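Local coordinates for protein bacterioferritin (Mycobacterium tuberculosis, PDB 3UOI) that stores iron as a 24-subunit, heme-binding shell, probably oxidising ferrous iron with dioxygen and depositing the ferric mineral in its central cavity, at residues 28-31 and 32-35; 118-121 and 122-126; 149-152 and 153-157. All coordinates share one frame; numbering follows the deposited sequence.

Interaction 1. Residues 28-31 and 32-35; sequences FLHS and KMQD. With HEM (protoporphyrin IX containing Fe), chain B.
The carbonyl oxygen Phe28 O is gripped by two donors: Lys32 N at 3.0 Å, and Ser31 OG, in the carbonyl plane on a lone pair, also 3.0 Å from Phe28 O. The hydroxyl thus folds back onto the helix backbone one turn earlier, a common way of satisfying a buried serine. With CG anti to the backbone N (chi1 -165°), the Phe28 ring runs beside the Lys32 chain; Phe28 CE2 meets Lys32 CG at 3.7 Å. Over one ring face sits the heme methyl CMB, 3.3 Å above the plane and centred, a CH-pi contact in which Phe28 CE2 is 3.4 Å from CMB. Bends at chi2 and chi3 carry the lysine aliphatic chain along the ring, while its buried NZ forms salt bridges with Asp62 and Glu58 of the second subunit. On another side of the helix, Met33 SD stands obliquely 5.4 Å from the centroid of the His30 ring, and Leu29 CG lies 4.3 Å from Met33 CG. This is the last part of helix 7-36 in the ferritin-like four-helix bundle: Phe28 and Ser31 lean on helix 40-66, His30 and Met33 on helix 85-112, and Gln34 on both, whereas Phe28, Leu29 and Lys32 face the second subunit, Phe28 also bearing on the heme shared by the dimer.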
loop_
_atom_site.group_PDB
_atom_site.type_symbol
_atom_site.label_atom_id
_atom_site.label_comp_id
_atom_site.label_asym_id
_atom_site.label_seq_id
_atom_site.Cartn_x
_atom_site.Cartn_y
_atom_site.Cartn_z
ATOM N N PHE A 28 41.016 21.921 1.512
ATOM C CA PHE A 28 39.756 22.639 1.608
ATOM C C PHE A 28 39.778 23.947 0.878
ATOM O O PHE A 28 38.960 24.160 0.053
ATOM C CB PHE A 28 39.356 22.918 3.053
ATOM C CG PHE A 28 37.908 23.337 3.221
ATOM C CD1 PHE A 28 36.892 22.393 3.308
ATOM C CD2 PHE A 28 37.555 24.657 3.298
ATOM C CE1 PHE A 28 35.574 22.774 3.479
ATOM C CE2 PHE A 28 36.217 25.021 3.463
ATOM C CZ PHE A 28 35.250 24.075 3.555
ATOM N N LEU A 29 40.780 24.770 1.172
ATOM C CA LEU A 29 40.894 26.092 0.586
ATOM C C LEU A 29 41.013 25.973 -0.909
ATOM O O LEU A 29 40.448 26.714 -1.595
ATOM C CB LEU A 29 42.020 26.895 1.160
ATOM C CG LEU A 29 42.155 28.284 0.594
ATOM C CD1 LEU A 29 41.159 29.215 1.108
ATOM C CD2 LEU A 29 43.481 28.779 0.891
ATOM N N HIS A 30 41.708 24.964 -1.375
ATOM C CA HIS A 30 41.793 24.693 -2.791
ATOM C C HIS A 30 40.413 24.401 -3.405
ATOM O O HIS A 30 40.117 24.880 -4.463
ATOM C CB HIS A 30 42.750 23.549 -3.093
ATOM C CG HIS A 30 44.172 23.970 -3.229
ATOM N ND1 HIS A 30 45.175 23.094 -3.536
ATOM C CD2 HIS A 30 44.755 25.169 -3.084
ATOM C CE1 HIS A 30 46.318 23.735 -3.564
ATOM N NE2 HIS A 30 46.088 24.996 -3.289
ATOM N N SER A 31 39.596 23.634 -2.698
ATOM C CA SER A 31 38.243 23.355 -3.140
ATOM C C SER A 31 37.338 24.600 -3.211
ATOM O O SER A 31 36.594 24.757 -4.136
ATOM C CB SER A 31 37.612 22.209 -2.371
ATOM O OG SER A 31 36.851 22.634 -1.341
ATOM N N LYS A 32 37.427 25.469 -2.227
ATOM C CA LYS A 32 36.722 26.727 -2.260
ATOM C C LYS A 32 37.208 27.631 -3.390
ATOM O O LYS A 32 36.431 28.310 -3.988
ATOM C CB LYS A 32 36.866 27.470 -0.961
ATOM C CG LYS A 32 36.405 26.762 0.220
ATOM C CD LYS A 32 34.989 26.349 0.182
ATOM C CE LYS A 32 34.018 27.471 0.214
ATOM N NZ LYS A 32 32.759 27.101 -0.283
ATOM N N MET A 33 38.513 27.662 -3.604
ATOM C CA MET A 33 39.110 28.442 -4.650
ATOM C C MET A 33 38.670 27.889 -5.975
ATOM O O MET A 33 38.452 28.631 -6.867
ATOM C CB MET A 33 40.630 28.451 -4.589
ATOM C CG MET A 33 41.316 29.217 -3.469
ATOM S SD MET A 33 43.122 29.152 -3.563
ATOM C CE MET A 33 43.573 30.147 -4.925
ATOM N N GLN A 34 38.585 26.573 -6.096
ATOM C CA GLN A 34 38.115 25.947 -7.326
ATOM C C GLN A 34 36.645 26.282 -7.590
ATOM O O GLN A 34 36.260 26.620 -8.652
ATOM C CB GLN A 34 38.392 24.456 -7.357
ATOM C CG GLN A 34 39.817 24.090 -7.334
ATOM C CD GLN A 34 40.123 22.641 -7.013
ATOM O OE1 GLN A 34 39.258 21.845 -6.797
ATOM N NE2 GLN A 34 41.373 22.311 -7.011
ATOM N N ASP A 35 35.855 26.234 -6.548
ATOM C CA ASP A 35 34.476 26.616 -6.644
ATOM C C ASP A 35 34.294 28.072 -7.039
ATOM O O ASP A 35 33.469 28.351 -7.834
ATOM C CB ASP A 35 33.751 26.345 -5.354
ATOM C CG ASP A 35 32.398 25.806 -5.572
ATOM O OD1 ASP A 35 31.922 25.870 -6.691
ATOM O OD2 ASP A 35 31.797 25.355 -4.610
HETATM C CHA HEM B . 33.100 17.815 8.475
HETATM C CHB HEM B . 34.960 22.084 7.267
HETATM C CHC HEM B . 38.746 21.163 10.116
HETATM C CHD HEM B . 36.803 16.971 11.539
HETATM C C1A HEM B . 33.162 19.114 8.019
HETATM C C2A HEM B . 32.109 19.928 7.458
HETATM C C3A HEM B . 32.667 21.108 7.116
HETATM C C4A HEM B . 34.046 21.074 7.445
HETATM C CMA HEM B . 31.997 22.346 6.502
HETATM C CAA HEM B . 30.642 19.424 7.321
HETATM C CBA HEM B . 30.119 19.148 8.739
HETATM C CGA HEM B . 28.722 19.670 9.052
HETATM O O1A HEM B . 28.358 19.910 10.263
HETATM O O2A HEM B . 27.935 19.839 8.081
HETATM C C1B HEM B . 36.191 22.190 7.892
HETATM C C2B HEM B . 37.192 23.223 7.650
HETATM C C3B HEM B . 38.229 22.989 8.445
HETATM C C4B HEM B . 37.922 21.776 9.200
HETATM C CMB HEM B . 37.086 24.433 6.684
HETATM C CAB HEM B . 39.488 23.905 8.468
HETATM C CBB HEM B . 40.623 23.492 9.019
HETATM C C1C HEM B . 38.592 19.952 10.778
HETATM C C2C HEM B . 39.583 19.304 11.633
HETATM C C3C HEM B . 39.008 18.152 12.041
HETATM C C4C HEM B . 37.704 18.002 11.408
HETATM C CMC HEM B . 40.983 19.873 12.001
HETATM C CAC HEM B . 39.601 17.100 12.979
HETATM C CBC HEM B . 39.049 15.886 12.878
HETATM C C1D HEM B . 35.674 16.785 10.777
HETATM C C2D HEM B . 34.916 15.565 10.744
HETATM C C3D HEM B . 33.781 15.869 9.785
HETATM C C4D HEM B . 33.968 17.199 9.363
HETATM C CMD HEM B . 35.157 14.256 11.569
HETATM C CAD HEM B . 32.627 14.982 9.365
HETATM C CBD HEM B . 33.197 14.035 8.322
HETATM C CGD HEM B . 32.023 13.269 7.785
HETATM O O1D HEM B . 30.906 13.863 7.656
HETATM O O2D HEM B . 32.212 12.073 7.502
HETATM N NA HEM B . 34.309 19.850 7.960
HETATM N NB HEM B . 36.667 21.298 8.825
HETATM N NC HEM B . 37.499 19.114 10.690
HETATM N ND HEM B . 35.158 17.733 9.911
HETATM FE FE HEM B . 35.915 19.410 9.369
#

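Interaction 2. Residues 118-121 and 122-126; sequences SAVL and LEKIV
Val120 and Lys124 meet one turn apart on helix 116-146 of the ferritin-like four-helix bundle, where the i to i+4 ladder sets the side chains in rows. The lysine leaves with CG anti to its carbonyl carbon (chi1 -61°) and stays extended, running back toward the start of the helix over Val120 O, 3.5 Å from Lys124 CG. Its ammonium end then passes beside the valine branch that stands beside the carbonyl carbon, Val120 CG1, at 3.8 Å from Lys124 NZ. The other methyl, Val120 CG2, lies 4.2 Å from Glu123 OE1. Glu123, with its chain straight beyond CG, reaches back along the helix, and its OE2 is held by salt bridges to Arg111 of its own chain and Arg111 of the third subunit, so the carboxylate is gripped at a subunit interface. Leu121, Leu122 and Ile125 turn apolar chains into the bundle. Leu122 takes the common leucine shape, with CG 3.3 Å from Ser118 O and the branch resting on Leu12 of helix 7-36. Leu121 instead holds CG anti to the backbone N (chi1 167°) and stands out from the helix, while Ile125 reaches back to meet it, leaning over Leu121 O with Ile125 CG1 3.4 Å from that oxygen. Ile125 also packs on Glu20 and His56, both predicted iron ligands, so it probably borders the ferroxidase centre. The two delta methyls, Leu121 CD1 and Ile125 CD1, come to rest 4.3 Å apart.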
loop_
_atom_site.group_PDB
_atom_site.type_symbol
_atom_site.label_atom_id
_atom_site.label_comp_id
_atom_site.label_asym_id
_atom_site.label_seq_id
_atom_site.Cartn_x
_atom_site.Cartn_y
_atom_site.Cartn_z
ATOM N N SER A 118 49.025 0.461 15.298
ATOM C CA SER A 118 49.448 1.706 14.701
ATOM C C SER A 118 49.956 1.531 13.285
ATOM O O SER A 118 49.595 2.247 12.434
ATOM C CB SER A 118 50.465 2.429 15.539
ATOM O OG SER A 118 50.152 2.468 16.883
ATOM N N ALA A 119 50.735 0.495 13.060
ATOM C CA ALA A 119 51.267 0.260 11.750
ATOM C C ALA A 119 50.071 0.089 10.815
ATOM O O ALA A 119 50.108 0.558 9.733
ATOM C CB ALA A 119 52.117 -0.922 11.715
ATOM N N VAL A 120 49.041 -0.600 11.280
ATOM C CA VAL A 120 47.881 -0.879 10.458
ATOM C C VAL A 120 47.137 0.377 10.061
ATOM O O VAL A 120 46.818 0.587 8.936
ATOM C CB VAL A 120 46.966 -1.995 11.012
ATOM C CG1 VAL A 120 45.712 -2.113 10.219
ATOM C CG2 VAL A 120 47.667 -3.290 10.945
ATOM N N LEU A 121 46.985 1.266 10.992
ATOM C CA LEU A 121 46.402 2.518 10.657
ATOM C C LEU A 121 47.248 3.281 9.594
ATOM O O LEU A 121 46.731 3.840 8.695
ATOM C CB LEU A 121 46.251 3.336 11.912
ATOM C CG LEU A 121 45.941 4.807 11.756
ATOM C CD1 LEU A 121 44.674 4.996 11.077
ATOM C CD2 LEU A 121 45.952 5.476 13.027
ATOM N N LEU A 122 48.553 3.270 9.744
ATOM C CA LEU A 122 49.419 3.963 8.839
ATOM C C LEU A 122 49.372 3.304 7.483
ATOM O O LEU A 122 49.492 3.940 6.488
ATOM C CB LEU A 122 50.783 4.114 9.428
ATOM C CG LEU A 122 50.741 4.854 10.761
ATOM C CD1 LEU A 122 52.019 4.926 11.438
ATOM C CD2 LEU A 122 50.174 6.216 10.625
ATOM N N GLU A 123 49.192 2.003 7.496
ATOM C CA GLU A 123 49.112 1.203 6.307
ATOM C C GLU A 123 47.918 1.615 5.440
ATOM O O GLU A 123 48.019 1.761 4.235
ATOM C CB GLU A 123 49.056 -0.278 6.648
ATOM C CG GLU A 123 50.397 -0.957 6.664
ATOM C CD GLU A 123 50.356 -2.398 7.094
ATOM O OE1 GLU A 123 49.297 -3.001 7.074
ATOM O OE2 GLU A 123 51.390 -2.897 7.481
ATOM N N LYS A 124 46.801 1.831 6.101
ATOM C CA LYS A 124 45.605 2.320 5.434
ATOM C C LYS A 124 45.769 3.693 4.830
ATOM O O LYS A 124 45.403 3.906 3.718
ATOM C CB LYS A 124 44.398 2.224 6.373
ATOM C CG LYS A 124 44.171 0.842 6.734
ATOM C CD LYS A 124 43.125 0.549 7.709
ATOM C CE LYS A 124 42.717 -0.882 7.529
ATOM N NZ LYS A 124 42.242 -1.598 8.720
ATOM N N ILE A 125 46.392 4.584 5.556
ATOM C CA ILE A 125 46.630 5.938 5.097
ATOM C C ILE A 125 47.486 6.010 3.840
ATOM O O ILE A 125 47.234 6.764 2.929
ATOM C CB ILE A 125 47.263 6.764 6.189
ATOM C CG1 ILE A 125 46.305 6.924 7.350
ATOM C CG2 ILE A 125 47.786 8.060 5.656
ATOM C CD1 ILE A 125 46.750 7.682 8.385
ATOM N N VAL A 126 48.493 5.171 3.814
ATOM C CA VAL A 126 49.371 5.062 2.708
ATOM C C VAL A 126 48.639 4.615 1.464
ATOM O O VAL A 126 48.889 5.122 0.395
ATOM C CB VAL A 126 50.516 4.087 2.966
ATOM C CG1 VAL A 126 50.953 3.505 1.673
ATOM C CG2 VAL A 126 51.651 4.774 3.654
#

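Interaction 3. Residues 149-152 and 153-157; sequences ELYS and AQCVS
Tyr151 and Cys155 make the compact side of this helix end. The thiol lies obliquely off the phenol ring, Cys155 SG being 4.5 Å from the Tyr151 ring centroid and 34° off its normal, a Cys sulfur-aromatic contact; its nearest ring atom, Tyr151 CE2, is 4.0 Å from Cys155 SG. Two torsions produce it: chi1 167° puts the ring on the far side of CB from the Tyr151 N, and the cysteine turns SG back beside its own N. Gln139 takes the phenol OH in a hydrogen bond, which fixes the far end of the ring. Alongside, the backbone leaves the helix. Ala153 N still bonds Glu149 O in alpha-helical fashion, but Gln154 N turns to Tyr151 O at 2.8 Å and Cys155 N to Ser152 O at 2.9 Å, both i to i+3 and both coming from above the carbonyl plane. The type I turn from Ala153 to Val156 then leads the chain away. The polar grip is weaker between Leu150 and Gln154, although their side chains cross closely, Leu150 CD1 lying 3.6 Å from Gln154 NE2. Bent at chi2, the glutamine brings NE2 back to Leu150 O, but at 3.3 Å that bond is weak. Arg158 of the sixth subunit covers Gln154, and Arg158 of the seventh bonds its OE1. The solvent side is that of Glu149, whose side chain turns away from residues 153-157 and packs on Lys145 of the fifth subunit. In the fold, this short C-terminal helix, 148-153, lies across the end of the bundle: Tyr151 packs on Leu142 and Met143 of helix 116-146, Cys155 on Phe39 and on Leu42 of helix 40-66, and Leu150 on its counterpart in the fifth subunit.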
loop_
_atom_site.group_PDB
_atom_site.type_symbol
_atom_site.label_atom_id
_atom_site.label_comp_id
_atom_site.label_asym_id
_atom_site.label_seq_id
_atom_site.Cartn_x
_atom_site.Cartn_y
_atom_site.Cartn_z
ATOM N N GLU A 149 43.069 24.259 -21.494
ATOM C CA GLU A 149 41.760 24.840 -21.608
ATOM C C GLU A 149 40.689 23.741 -21.767
ATOM O O GLU A 149 39.738 23.737 -21.112
ATOM C CB GLU A 149 41.732 25.820 -22.782
ATOM C CG GLU A 149 42.784 26.943 -22.766
ATOM C CD GLU A 149 44.200 26.525 -23.186
ATOM O OE1 GLU A 149 44.431 25.472 -23.739
ATOM O OE2 GLU A 149 45.106 27.287 -22.956
ATOM N N LEU A 150 40.925 22.776 -22.612
ATOM C CA LEU A 150 40.008 21.712 -22.808
ATOM C C LEU A 150 39.848 20.884 -21.557
ATOM O O LEU A 150 38.795 20.470 -21.244
ATOM C CB LEU A 150 40.419 20.838 -23.957
ATOM C CG LEU A 150 39.333 19.857 -24.337
ATOM C CD1 LEU A 150 38.011 20.540 -24.273
ATOM C CD2 LEU A 150 39.509 19.146 -25.649
ATOM N N TYR A 151 40.925 20.651 -20.855
ATOM C CA TYR A 151 40.785 19.877 -19.669
ATOM C C TYR A 151 39.866 20.603 -18.703
ATOM O O TYR A 151 38.964 20.031 -18.204
ATOM C CB TYR A 151 42.117 19.615 -19.015
ATOM C CG TYR A 151 41.986 19.089 -17.638
ATOM C CD1 TYR A 151 41.729 17.771 -17.417
ATOM C CD2 TYR A 151 42.092 19.909 -16.544
ATOM C CE1 TYR A 151 41.608 17.274 -16.165
ATOM C CE2 TYR A 151 41.980 19.410 -15.288
ATOM C CZ TYR A 151 41.721 18.089 -15.100
ATOM O OH TYR A 151 41.585 17.557 -13.841
ATOM N N SER A 152 40.114 21.883 -18.534
ATOM C CA SER A 152 39.451 22.763 -17.588
ATOM C C SER A 152 37.936 22.915 -17.773
ATOM O O SER A 152 37.194 22.983 -16.823
ATOM C CB SER A 152 40.125 24.117 -17.573
ATOM O OG SER A 152 41.442 24.013 -17.151
ATOM N N ALA A 153 37.533 22.921 -19.028
ATOM C CA ALA A 153 36.158 22.916 -19.399
ATOM C C ALA A 153 35.499 21.671 -18.828
ATOM O O ALA A 153 34.354 21.667 -18.588
ATOM C CB ALA A 153 35.999 22.971 -20.885
ATOM N N GLN A 154 36.227 20.603 -18.637
ATOM C CA GLN A 154 35.606 19.422 -18.055
ATOM C C GLN A 154 35.308 19.555 -16.523
ATOM O O GLN A 154 34.690 18.706 -15.951
ATOM C CB GLN A 154 36.342 18.146 -18.396
ATOM C CG GLN A 154 36.734 18.005 -19.854
ATOM C CD GLN A 154 35.613 18.223 -20.845
ATOM O OE1 GLN A 154 34.549 17.719 -20.685
ATOM N NE2 GLN A 154 35.899 18.954 -21.892
ATOM N N CYS A 155 35.828 20.599 -15.903
ATOM C CA CYS A 155 35.631 20.859 -14.491
ATOM C C CYS A 155 34.503 21.873 -14.169
ATOM O O CYS A 155 34.251 22.153 -13.054
ATOM C CB CYS A 155 36.927 21.256 -13.833
ATOM S SG CYS A 155 38.254 20.062 -14.099
ATOM N N VAL A 156 33.854 22.413 -15.185
ATOM C CA VAL A 156 32.715 23.285 -15.007
ATOM C C VAL A 156 31.428 22.487 -15.236
ATOM O O VAL A 156 31.445 21.407 -15.690
ATOM C CB VAL A 156 32.736 24.499 -15.924
ATOM C CG1 VAL A 156 34.048 25.135 -15.905
ATOM C CG2 VAL A 156 32.392 24.118 -17.254
ATOM N N SER A 157 30.307 23.079 -14.914
ATOM C CA SER A 157 29.041 22.436 -15.136
ATOM C C SER A 157 28.341 23.109 -16.302
ATOM O O SER A 157 28.788 24.125 -16.714
ATOM C CB SER A 157 28.238 22.555 -13.899
ATOM O OG SER A 157 28.429 23.807 -13.351
#

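Overall arrangement
From the N terminus the chain first meets interaction 1, near the end of helix 7-36, then interaction 2, near the start of helix 116-146, and finally interaction 3, at the end of helix 148-153. All three are local, within continuous stretches; they follow in series, neither nesting nor crossing, and none closes a long loop. Interactions 1 and 2 lie on opposite sides of the chain's centre, their centres about 28 Å apart, whereas interaction 3 shares the side of interaction 1, with nearest atoms about 7 Å apart. Together they mark the heme-bearing dimer face, a bundle flank bordering other subunits, and the C-terminal cap, where several subunits gather.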